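Local structure of Hen1 (Anabaena variabilis, 3JWH) at residues A30-D35 with F53-G58; D104-I109 with A131-V136; E110-L115 with V138-I143. The protein probably transfers a methyl group from S-adenosyl-L-methionine to the 2'-hydroxyl of the 3'-terminal nucleotide of RNA, through its Rossmann-like methyltransferase domain. All coordinates share one frame; numbering follows the deposited sequence.

Contact 1 of 3, residues A30-D35 with F53-G58; sequences ARRVID and FEQITG
The guanidinium of R32 lies across the start of segment F53-G58, with the backbone O of E54 over one of its faces and the CB of Q55 packed against R32 CD. NH1 of R32 donates to Q55 OE1 at 3.3 Å; that oxygen is near the guanidinium plane, but the donor stands well above the plane of the Q55 amide, the two groups being turned 84° apart. NH2 of the same guanidinium makes a salt bridge with E54 OE1 at 3.1 Å, its hydrogen bond weak in angle. A water bound to R32 NE also reaches E54 OE1, weakly. The other carboxylate oxygen, E54 OE2, makes a longer salt bridge with R31 NH1 at 3.3 Å, again with a weak hydrogen bond, so one glutamate is shared by two arginines. The E54 chain is extended beyond CG (chi2 -179°), which carries the carboxylate out between them.

Behind this charged end the strands run parallel, 11° apart. V33 N gives to Q55 O at 2.8 Å, V33 O takes T57 N, and D35 N closes the ladder on T57 O. I34 and T57 lie side by side on the R32 face, and T57 OG1 is bonded to the hydroxyl of Y103. On the other face V33 CG2 packs against F53 CD1 at 4.0 Å. The F53 ring turns its edge to R31 O and is covered by V22 and L25 of helix 13-27. D35, on this face too, bonds T107 through OD1.

The two strands bracket helix 42-49 in a right-handed beta-alpha-beta unit of the Rossmann-like fold, and D35 ends its run close to the bound S-adenosyl-L-homocysteine. Chemically the contact is divided: a regular backbone ladder secures the buried strands, while a partly solvent-reached salt-bridge network, with several weak bonds, ties down their entrance.

Contact 2 of 3, residues D104-I109 with A131-V136; sequences DAATVI and AQPKIV. With SAH (S-adenosyl-L-homocysteine), chain C.
Two backbone hydrogen bonds join D104-I109 to A131-V136. I135 N donates to D104 O at 3.1 Å, approaching in the plane of that carbonyl, and I135 O in turn receives A106 N at 3.0 Å. I135 thus straddles A105, as a parallel ladder requires. CA-H...O contacts fill in between: A105 CA meets I135 O at 3.1 Å, and V136 CA approaches A106 O. The ladder continues beyond the segments, where A106 pairs with I137.

The apolar contacts divide between the two faces of the sheet. On one, A105 CB abuts I135 CB at 3.6 Å, close enough that the methyl also touches I135 CG2; L25 of helix 13-27 lies over A105. With CG1 anti to the carbonyl carbon (chi1 -59°), the rest of the I135 chain leads away from the neighbouring strand. On the other face A106 CB rests on P133 CG at 3.8 Å, the proline ring closing over the alanine just after the chain leaves helix 117-131. V108 CG2 and V136 CG1 touch more loosely, at 4.4 Å, and L127 of that helix covers both A106 and V136. A105 and A106 thus present no more than a methyl each to the helices that cover them.

The polar side chain of D104 looks elsewhere. It points away from segment A131-V136 and uses OD2 to accept from R32 N of the adjoining strand 32-36.

The ligand is met at the far end of the strand, where I109 O accepts the amino N of S-adenosyl-L-homocysteine at 2.9 Å; G37 O shares in holding the ligand. Strand 105-109, helix 117-131 and strand 135-141 form a beta-alpha-beta crossover of the Rossmann-like methyltransferase fold, in which the C-terminal strand ends line the cofactor pocket.

Contact 3 of 3, residues E110-L115 with V138-I143; sequences EVIEHL and VTTPNI. With SAH (S-adenosyl-L-homocysteine), chain C.
E110, with a left-handed backbone (phi 53°, psi 49°), turns the chain off its strand yet still donates its N to T139 O at 3.0 Å, and a water passes V111 N on to the same carbonyl. The E110 side chain bends at chi2 and crosses T139 at about a right angle. There T139 OG1 gives its proton to the anti lone pair of E110 OE2 at 2.6 Å, and R17 of helix 13-27 adds a salt bridge to that oxygen. E110 OE1 lies against the ring of P141, 3.0 Å from CG. E113 comes to the proline ring tip to tip, and its OE1 accepts T140 OG1 at 2.9 Å, the hydroxyl coming from above the carboxylate plane. Alongside this bond, I112 CD1 packs on T140 CB at 3.6 Å and on V138 CG1. An alanine in place of E110 would probably leave R17 without this charge partner and let the T139 hydroxyl turn. H114 CD2 stands 3.7 Å from C5' of S-adenosyl-L-homocysteine, and E110 O near its sulfur. Two threonine hydroxyls, each given to a different carboxylate, thus fasten a cofactor-lining loop to strand 135-141.

All three contacts are largely buried in one Rossmann-like sheet, but their chemistry changes with place. Contact 1 is open to solvent at its charged entrance, where arginines and a glutamate meet; contact 2, nearest the chain's centre, is mainly backbone bonds and small apolar side chains; contact 3, at the C-terminal strand ends, pairs threonine hydroxyls with carboxylates. Strands 32-36 and 105-109 are neighbours, so contacts 1 and 2 touch directly. Contacts 2 and 3 share strand 135-141, their segments alternate along the chain, and both reach S-adenosyl-L-homocysteine. Contacts 1 and 3 do not touch, their centres about 21 Å apart on opposite sides of the chain's centre.

Contact 1 of 3, residues A30-D35 with F53-G58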
loop_
_atom_site.group_PDB
_atom_site.type_symbol
_atom_site.label_atom_id
_atom_site.label_comp_id
_atom_site.label_asym_id
_atom_site.label_seq_id
_atom_site.Cartn_x
_atom_site.Cartn_y
_atom_site.Cartn_z
ATOM N N ALA A 30 -7.433 3.125 -11.104
ATOM C CA ALA A 30 -7.607 1.919 -10.301
ATOM C C ALA A 30 -8.834 2.102 -9.423
ATOM O O ALA A 30 -8.760 2.703 -8.363
ATOM C CB ALA A 30 -6.365 1.689 -9.440
ATOM N N ARG A 31 -9.968 1.582 -9.865
ATOM C CA ARG A 31 -11.211 1.734 -9.111
ATOM C C ARG A 31 -11.414 0.685 -8.017
ATOM O O ARG A 31 -12.000 0.978 -6.972
ATOM C CB ARG A 31 -12.402 1.683 -10.070
ATOM C CG ARG A 31 -12.351 2.690 -11.211
ATOM C CD ARG A 31 -12.443 4.102 -10.663
ATOM N NE ARG A 31 -12.420 5.113 -11.712
ATOM C CZ ARG A 31 -13.342 5.232 -12.663
ATOM N NH1 ARG A 31 -14.371 4.397 -12.700
ATOM N NH2 ARG A 31 -13.229 6.188 -13.578
ATOM N N ARG A 32 -10.941 -0.534 -8.276
ATOM C CA ARG A 32 -11.089 -1.655 -7.354
ATOM C C ARG A 32 -9.777 -1.825 -6.617
ATOM O O ARG A 32 -8.800 -2.274 -7.195
ATOM C CB ARG A 32 -11.405 -2.925 -8.139
ATOM C CG ARG A 32 -12.592 -2.807 -9.078
ATOM C CD ARG A 32 -13.881 -3.183 -8.385
ATOM N NE ARG A 32 -15.065 -2.819 -9.160
ATOM C CZ ARG A 32 -16.311 -3.076 -8.776
ATOM N NH1 ARG A 32 -16.537 -3.699 -7.627
ATOM N NH2 ARG A 32 -17.328 -2.682 -9.524
ATOM N N VAL A 33 -9.760 -1.503 -5.332
ATOM C CA VAL A 33 -8.522 -1.583 -4.583
ATOM C C VAL A 33 -8.505 -2.469 -3.355
ATOM O O VAL A 33 -9.450 -2.506 -2.580
ATOM C CB VAL A 33 -8.073 -0.166 -4.106
ATOM C CG1 VAL A 33 -6.675 -0.242 -3.451
ATOM C CG2 VAL A 33 -8.104 0.826 -5.284
ATOM N N ILE A 34 -7.386 -3.153 -3.171
ATOM C CA ILE A 34 -7.218 -3.980 -2.011
ATOM C C ILE A 34 -6.004 -3.491 -1.230
ATOM O O ILE A 34 -4.906 -3.440 -1.744
ATOM C CB ILE A 34 -7.071 -5.482 -2.387
ATOM C CG1 ILE A 34 -6.882 -6.307 -1.119
ATOM C CG2 ILE A 34 -5.885 -5.696 -3.305
ATOM C CD1 ILE A 34 -7.010 -7.837 -1.341
ATOM N N ASP A 35 -6.220 -3.144 0.033
ATOM C CA ASP A 35 -5.154 -2.654 0.897
ATOM C C ASP A 35 -4.584 -3.757 1.798
ATOM O O ASP A 35 -5.222 -4.169 2.771
ATOM C CB ASP A 35 -5.698 -1.503 1.732
ATOM C CG ASP A 35 -4.619 -0.782 2.501
ATOM O OD1 ASP A 35 -3.491 -0.653 1.973
ATOM O OD2 ASP A 35 -4.908 -0.327 3.629
ATOM N N PHE A 53 -13.808 5.301 -6.239
ATOM C CA PHE A 53 -13.480 3.910 -5.984
ATOM C C PHE A 53 -14.735 3.050 -5.972
ATOM O O PHE A 53 -15.722 3.388 -5.323
ATOM C CB PHE A 53 -12.717 3.853 -4.665
ATOM C CG PHE A 53 -11.429 4.618 -4.712
ATOM C CD1 PHE A 53 -10.359 4.140 -5.466
ATOM C CD2 PHE A 53 -11.324 5.869 -4.110
ATOM C CE1 PHE A 53 -9.208 4.899 -5.628
ATOM C CE2 PHE A 53 -10.180 6.641 -4.263
ATOM C CZ PHE A 53 -9.119 6.159 -5.025
ATOM N N GLU A 54 -14.691 1.951 -6.717
ATOM C CA GLU A 54 -15.834 1.049 -6.856
ATOM C C GLU A 54 -15.797 -0.162 -5.933
ATOM O O GLU A 54 -16.777 -0.894 -5.800
ATOM C CB GLU A 54 -15.960 0.605 -8.317
ATOM C CG GLU A 54 -16.534 1.686 -9.235
ATOM C CD GLU A 54 -16.687 1.230 -10.679
ATOM O OE1 GLU A 54 -17.016 0.039 -10.921
ATOM O OE2 GLU A 54 -16.499 2.076 -11.582
ATOM N N GLN A 55 -14.660 -0.367 -5.289
ATOM C CA GLN A 55 -14.519 -1.463 -4.354
ATOM C C GLN A 55 -13.286 -1.247 -3.505
ATOM O O GLN A 55 -12.207 -0.973 -4.022
ATOM C CB GLN A 55 -14.428 -2.797 -5.081
ATOM C CG GLN A 55 -14.234 -3.973 -4.147
ATOM C CD GLN A 55 -14.364 -5.307 -4.873
ATOM O OE1 GLN A 55 -14.198 -5.379 -6.090
ATOM N NE2 GLN A 55 -14.646 -6.362 -4.126
ATOM N N ILE A 56 -13.482 -1.341 -2.198
ATOM C CA ILE A 56 -12.423 -1.161 -1.224
ATOM C C ILE A 56 -12.319 -2.406 -0.337
ATOM O O ILE A 56 -13.269 -2.754 0.349
ATOM C CB ILE A 56 -12.707 0.059 -0.287
ATOM C CG1 ILE A 56 -12.751 1.367 -1.073
ATOM C CG2 ILE A 56 -11.670 0.145 0.776
ATOM C CD1 ILE A 56 -14.014 1.599 -1.812
ATOM N N THR A 57 -11.177 -3.084 -0.356
ATOM C CA THR A 57 -10.997 -4.234 0.508
ATOM C C THR A 57 -9.730 -4.058 1.321
ATOM O O THR A 57 -8.686 -3.776 0.762
ATOM C CB THR A 57 -10.872 -5.548 -0.280
ATOM O OG1 THR A 57 -12.112 -5.839 -0.925
ATOM C CG2 THR A 57 -10.521 -6.685 0.662
ATOM N N GLY A 58 -9.834 -4.240 2.636
ATOM C CA GLY A 58 -8.688 -4.129 3.524
ATOM C C GLY A 58 -8.363 -5.475 4.150
ATOM O O GLY A 58 -9.251 -6.164 4.637
HETATM O O HOH W 1 -14.250 -1.795 -11.764
#

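Contact 2 of 3, residues D104-I109 with A131-V136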
loop_
_atom_site.group_PDB
_atom_site.type_symbol
_atom_site.label_atom_id
_atom_site.label_comp_id
_atom_site.label_asym_id
_atom_site.label_seq_id
_atom_site.Cartn_x
_atom_site.Cartn_y
_atom_site.Cartn_z
ATOM N N ASP A 104 -7.895 -3.968 -9.360
ATOM C CA ASP A 104 -7.125 -3.106 -10.245
ATOM C C ASP A 104 -5.769 -2.788 -9.625
ATOM O O ASP A 104 -4.764 -2.708 -10.320
ATOM C CB ASP A 104 -7.868 -1.803 -10.496
ATOM C CG ASP A 104 -9.147 -2.008 -11.248
ATOM O OD1 ASP A 104 -9.158 -2.862 -12.152
ATOM O OD2 ASP A 104 -10.136 -1.313 -10.949
ATOM N N ALA A 105 -5.758 -2.617 -8.308
ATOM C CA ALA A 105 -4.537 -2.263 -7.593
ATOM C C ALA A 105 -4.489 -2.802 -6.176
ATOM O O ALA A 105 -5.516 -3.037 -5.537
ATOM C CB ALA A 105 -4.393 -0.735 -7.556
ATOM N N ALA A 106 -3.269 -3.003 -5.704
ATOM C CA ALA A 106 -3.012 -3.449 -4.356
ATOM C C ALA A 106 -2.130 -2.350 -3.741
ATOM O O ALA A 106 -1.212 -1.849 -4.393
ATOM C CB ALA A 106 -2.256 -4.753 -4.384
ATOM N N THR A 107 -2.416 -1.944 -2.513
ATOM C CA THR A 107 -1.567 -0.938 -1.872
ATOM C C THR A 107 -0.926 -1.606 -0.674
ATOM O O THR A 107 -1.573 -2.351 0.046
ATOM C CB THR A 107 -2.364 0.303 -1.398
ATOM O OG1 THR A 107 -3.448 -0.110 -0.551
ATOM C CG2 THR A 107 -2.895 1.088 -2.588
ATOM N N VAL A 108 0.353 -1.347 -0.468
ATOM C CA VAL A 108 1.095 -1.927 0.645
ATOM C C VAL A 108 1.749 -0.686 1.282
ATOM O O VAL A 108 2.864 -0.297 0.917
ATOM C CB VAL A 108 2.188 -2.902 0.118
ATOM C CG1 VAL A 108 2.711 -3.743 1.239
ATOM C CG2 VAL A 108 1.633 -3.761 -1.023
ATOM N N ILE A 109 1.047 -0.078 2.228
ATOM C CA ILE A 109 1.488 1.153 2.873
ATOM C C ILE A 109 2.154 0.979 4.220
ATOM O O ILE A 109 1.521 0.554 5.190
ATOM C CB ILE A 109 0.305 2.104 3.051
ATOM C CG1 ILE A 109 -0.514 2.134 1.766
ATOM C CG2 ILE A 109 0.799 3.522 3.374
ATOM C CD1 ILE A 109 0.274 2.550 0.522
ATOM N N ALA A 131 -1.570 -12.830 -6.903
ATOM C CA ALA A 131 -2.605 -11.833 -7.186
ATOM C C ALA A 131 -2.331 -11.168 -8.531
ATOM O O ALA A 131 -3.185 -11.125 -9.413
ATOM C CB ALA A 131 -2.643 -10.786 -6.075
ATOM N N GLN A 132 -1.109 -10.669 -8.675
ATOM C CA GLN A 132 -0.657 -10.014 -9.882
ATOM C C GLN A 132 -1.587 -8.917 -10.382
ATOM O O GLN A 132 -2.019 -8.944 -11.524
ATOM C CB GLN A 132 -0.435 -11.053 -10.985
ATOM C CG GLN A 132 0.562 -10.642 -12.052
ATOM C CD GLN A 132 1.042 -11.822 -12.896
ATOM O OE1 GLN A 132 1.190 -12.936 -12.398
ATOM N NE2 GLN A 132 1.311 -11.572 -14.160
ATOM N N PRO A 133 -1.914 -7.925 -9.529
ATOM C CA PRO A 133 -2.793 -6.874 -10.029
ATOM C C PRO A 133 -2.062 -5.981 -11.055
ATOM O O PRO A 133 -0.843 -6.033 -11.177
ATOM C CB PRO A 133 -3.204 -6.114 -8.751
ATOM C CG PRO A 133 -2.041 -6.326 -7.832
ATOM C CD PRO A 133 -1.602 -7.750 -8.096
ATOM N N LYS A 134 -2.816 -5.195 -11.805
ATOM C CA LYS A 134 -2.217 -4.302 -12.788
ATOM C C LYS A 134 -1.317 -3.265 -12.101
ATOM O O LYS A 134 -0.221 -2.969 -12.578
ATOM C CB LYS A 134 -3.309 -3.576 -13.570
ATOM C CG LYS A 134 -2.775 -2.752 -14.739
ATOM C CD LYS A 134 -3.893 -2.075 -15.526
ATOM C CE LYS A 134 -3.351 -1.453 -16.811
ATOM N NZ LYS A 134 -4.446 -0.923 -17.687
ATOM N N ILE A 135 -1.781 -2.747 -10.972
ATOM C CA ILE A 135 -1.044 -1.727 -10.227
ATOM C C ILE A 135 -0.720 -2.154 -8.810
ATOM O O ILE A 135 -1.548 -2.770 -8.152
ATOM C CB ILE A 135 -1.870 -0.409 -10.113
ATOM C CG1 ILE A 135 -2.208 0.127 -11.497
ATOM C CG2 ILE A 135 -1.120 0.625 -9.280
ATOM C CD1 ILE A 135 -1.007 0.290 -12.374
ATOM N N VAL A 136 0.479 -1.820 -8.346
ATOM C CA VAL A 136 0.890 -2.088 -6.963
ATOM C C VAL A 136 1.592 -0.845 -6.392
ATOM O O VAL A 136 2.618 -0.418 -6.915
ATOM C CB VAL A 136 1.895 -3.248 -6.829
ATOM C CG1 VAL A 136 2.127 -3.523 -5.366
ATOM C CG2 VAL A 136 1.389 -4.496 -7.543
HETATM N N SAH C . -1.084 0.648 6.402
HETATM C CA SAH C . -1.567 1.147 7.699
HETATM C CB SAH C . -0.485 0.932 8.759
HETATM C CG SAH C . -0.106 -0.547 8.842
HETATM S SD SAH C . 1.232 -0.913 10.037
HETATM C C SAH C . -1.865 2.644 7.595
HETATM O O SAH C . -0.945 3.420 7.930
HETATM O OXT SAH C . -3.001 2.974 7.186
HETATM C "C5'" SAH C . 1.595 -2.615 9.474
HETATM C "C4'" SAH C . 0.310 -3.422 9.285
HETATM O "O4'" SAH C . 0.631 -4.646 8.600
HETATM C "C3'" SAH C . -0.283 -3.807 10.643
HETATM O "O3'" SAH C . -1.711 -3.787 10.577
HETATM C "C2'" SAH C . 0.224 -5.241 10.800
HETATM O "O2'" SAH C . -0.668 -5.965 11.652
HETATM C "C1'" SAH C . 0.040 -5.711 9.358
HETATM N N9 SAH C . 0.775 -6.963 9.082
HETATM C C8 SAH C . 2.038 -7.215 9.419
HETATM N N7 SAH C . 2.383 -8.424 8.983
HETATM C C5 SAH C . 1.332 -8.950 8.363
HETATM C C6 SAH C . 1.089 -10.155 7.723
HETATM N N6 SAH C . 2.042 -11.084 7.650
HETATM N N1 SAH C . -0.115 -10.376 7.192
HETATM C C2 SAH C . -1.075 -9.464 7.270
HETATM N N3 SAH C . -0.880 -8.308 7.873
HETATM C C4 SAH C . 0.304 -8.018 8.427
#

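Contact 3 of 3, residues E110-L115 with V138-I143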
loop_
_atom_site.group_PDB
_atom_site.type_symbol
_atom_site.label_atom_id
_atom_site.label_comp_id
_atom_site.label_asym_id
_atom_site.label_seq_id
_atom_site.Cartn_x
_atom_site.Cartn_y
_atom_site.Cartn_z
ATOM N N GLU A 110 3.438 1.314 4.275
ATOM C CA GLU A 110 4.196 1.195 5.510
ATOM C C GLU A 110 4.048 -0.222 6.064
ATOM O O GLU A 110 3.751 -0.422 7.249
ATOM C CB GLU A 110 3.696 2.222 6.531
ATOM C CG GLU A 110 3.603 3.660 5.972
ATOM C CD GLU A 110 4.946 4.219 5.468
ATOM O OE1 GLU A 110 5.876 4.404 6.286
ATOM O OE2 GLU A 110 5.070 4.478 4.254
ATOM N N VAL A 111 4.259 -1.205 5.194
ATOM C CA VAL A 111 4.150 -2.599 5.586
ATOM C C VAL A 111 5.455 -3.371 5.478
ATOM O O VAL A 111 5.805 -4.096 6.399
ATOM C CB VAL A 111 3.069 -3.341 4.744
ATOM C CG1 VAL A 111 3.151 -4.838 4.973
ATOM C CG2 VAL A 111 1.689 -2.863 5.134
ATOM N N ILE A 112 6.176 -3.213 4.366
ATOM C CA ILE A 112 7.420 -3.966 4.149
ATOM C C ILE A 112 8.475 -3.928 5.251
ATOM O O ILE A 112 9.140 -4.930 5.514
ATOM C CB ILE A 112 8.114 -3.579 2.802
ATOM C CG1 ILE A 112 8.424 -2.080 2.761
ATOM C CG2 ILE A 112 7.230 -3.967 1.635
ATOM C CD1 ILE A 112 9.181 -1.660 1.517
ATOM N N GLU A 113 8.633 -2.784 5.894
ATOM C CA GLU A 113 9.620 -2.654 6.957
ATOM C C GLU A 113 9.376 -3.626 8.120
ATOM O O GLU A 113 10.322 -4.032 8.796
ATOM C CB GLU A 113 9.631 -1.213 7.480
ATOM C CG GLU A 113 8.262 -0.711 7.907
ATOM C CD GLU A 113 7.575 0.149 6.851
ATOM O OE1 GLU A 113 7.591 -0.213 5.645
ATOM O OE2 GLU A 113 7.005 1.195 7.244
ATOM N N HIS A 114 8.121 -4.003 8.349
ATOM C CA HIS A 114 7.798 -4.911 9.449
ATOM C C HIS A 114 7.771 -6.385 9.039
ATOM O O HIS A 114 7.151 -7.206 9.709
ATOM C CB HIS A 114 6.442 -4.551 10.078
ATOM C CG HIS A 114 6.225 -3.083 10.278
ATOM N ND1 HIS A 114 7.092 -2.288 10.998
ATOM C CD2 HIS A 114 5.231 -2.266 9.855
ATOM C CE1 HIS A 114 6.641 -1.046 11.011
ATOM N NE2 HIS A 114 5.512 -1.005 10.324
ATOM N N LEU A 115 8.416 -6.726 7.934
ATOM C CA LEU A 115 8.451 -8.119 7.495
ATOM C C LEU A 115 9.885 -8.617 7.539
ATOM O O LEU A 115 10.796 -7.918 7.101
ATOM C CB LEU A 115 7.926 -8.255 6.064
ATOM C CG LEU A 115 6.440 -8.023 5.798
ATOM C CD1 LEU A 115 6.173 -8.158 4.310
ATOM C CD2 LEU A 115 5.606 -9.023 6.582
ATOM N N VAL A 138 3.562 0.715 -3.195
ATOM C CA VAL A 138 4.298 0.409 -1.968
ATOM C C VAL A 138 5.018 1.653 -1.406
ATOM O O VAL A 138 5.749 2.327 -2.129
ATOM C CB VAL A 138 5.386 -0.652 -2.242
ATOM C CG1 VAL A 138 6.146 -0.978 -0.941
ATOM C CG2 VAL A 138 4.761 -1.893 -2.861
ATOM N N THR A 139 4.819 1.966 -0.128
ATOM C CA THR A 139 5.522 3.107 0.452
ATOM C C THR A 139 6.238 2.624 1.688
ATOM O O THR A 139 5.758 1.742 2.392
ATOM C CB THR A 139 4.584 4.255 0.891
ATOM O OG1 THR A 139 3.877 3.864 2.066
ATOM C CG2 THR A 139 3.597 4.586 -0.171
ATOM N N THR A 140 7.397 3.201 1.959
ATOM C CA THR A 140 8.150 2.817 3.141
ATOM C C THR A 140 8.909 4.049 3.638
ATOM O O THR A 140 9.167 4.979 2.871
ATOM C CB THR A 140 9.115 1.670 2.818
ATOM O OG1 THR A 140 9.567 1.071 4.040
ATOM C CG2 THR A 140 10.303 2.173 1.986
ATOM N N PRO A 141 9.257 4.083 4.926
ATOM C CA PRO A 141 9.982 5.258 5.430
ATOM C C PRO A 141 11.439 5.334 4.945
ATOM O O PRO A 141 12.132 4.318 4.874
ATOM C CB PRO A 141 9.893 5.098 6.956
ATOM C CG PRO A 141 8.695 4.183 7.170
ATOM C CD PRO A 141 8.852 3.197 6.030
ATOM N N ASN A 142 11.880 6.544 4.607
ATOM C CA ASN A 142 13.259 6.815 4.165
ATOM C C ASN A 142 14.095 7.007 5.433
ATOM O O ASN A 142 14.118 8.097 5.997
ATOM C CB ASN A 142 13.283 8.110 3.336
ATOM C CG ASN A 142 14.692 8.536 2.915
ATOM O OD1 ASN A 142 15.686 8.044 3.428
ATOM N ND2 ASN A 142 14.762 9.476 1.982
ATOM N N ILE A 143 14.768 5.955 5.889
ATOM C CA ILE A 143 15.580 6.036 7.106
ATOM C C ILE A 143 16.732 7.039 7.023
ATOM O O ILE A 143 17.417 7.290 8.011
ATOM C CB ILE A 143 16.190 4.675 7.474
ATOM C CG1 ILE A 143 16.714 4.712 8.913
ATOM C CG2 ILE A 143 17.332 4.355 6.529
ATOM C CD1 ILE A 143 17.277 3.398 9.405
HETATM N N SAH C . -1.084 0.648 6.402
HETATM C CA SAH C . -1.567 1.147 7.699
HETATM C CB SAH C . -0.485 0.932 8.759
HETATM C CG SAH C . -0.106 -0.547 8.842
HETATM S SD SAH C . 1.232 -0.913 10.037
HETATM C C SAH C . -1.865 2.644 7.595
HETATM O O SAH C . -0.945 3.420 7.930
HETATM O OXT SAH C . -3.001 2.974 7.186
HETATM C "C5'" SAH C . 1.595 -2.615 9.474
HETATM C "C4'" SAH C . 0.310 -3.422 9.285
HETATM O "O4'" SAH C . 0.631 -4.646 8.600
HETATM C "C3'" SAH C . -0.283 -3.807 10.643
HETATM O "O3'" SAH C . -1.711 -3.787 10.577
HETATM C "C2'" SAH C . 0.224 -5.241 10.800
HETATM O "O2'" SAH C . -0.668 -5.965 11.652
HETATM C "C1'" SAH C . 0.040 -5.711 9.358
HETATM N N9 SAH C . 0.775 -6.963 9.082
HETATM C C8 SAH C . 2.038 -7.215 9.419
HETATM N N7 SAH C . 2.383 -8.424 8.983
HETATM C C5 SAH C . 1.332 -8.950 8.363
HETATM C C6 SAH C . 1.089 -10.155 7.723
HETATM N N6 SAH C . 2.042 -11.084 7.650
HETATM N N1 SAH C . -0.115 -10.376 7.192
HETATM C C2 SAH C . -1.075 -9.464 7.270
HETATM N N3 SAH C . -0.880 -8.308 7.873
HETATM C C4 SAH C . 0.304 -8.018 8.427
HETATM O O HOH W 2 5.279 -1.090 2.691
#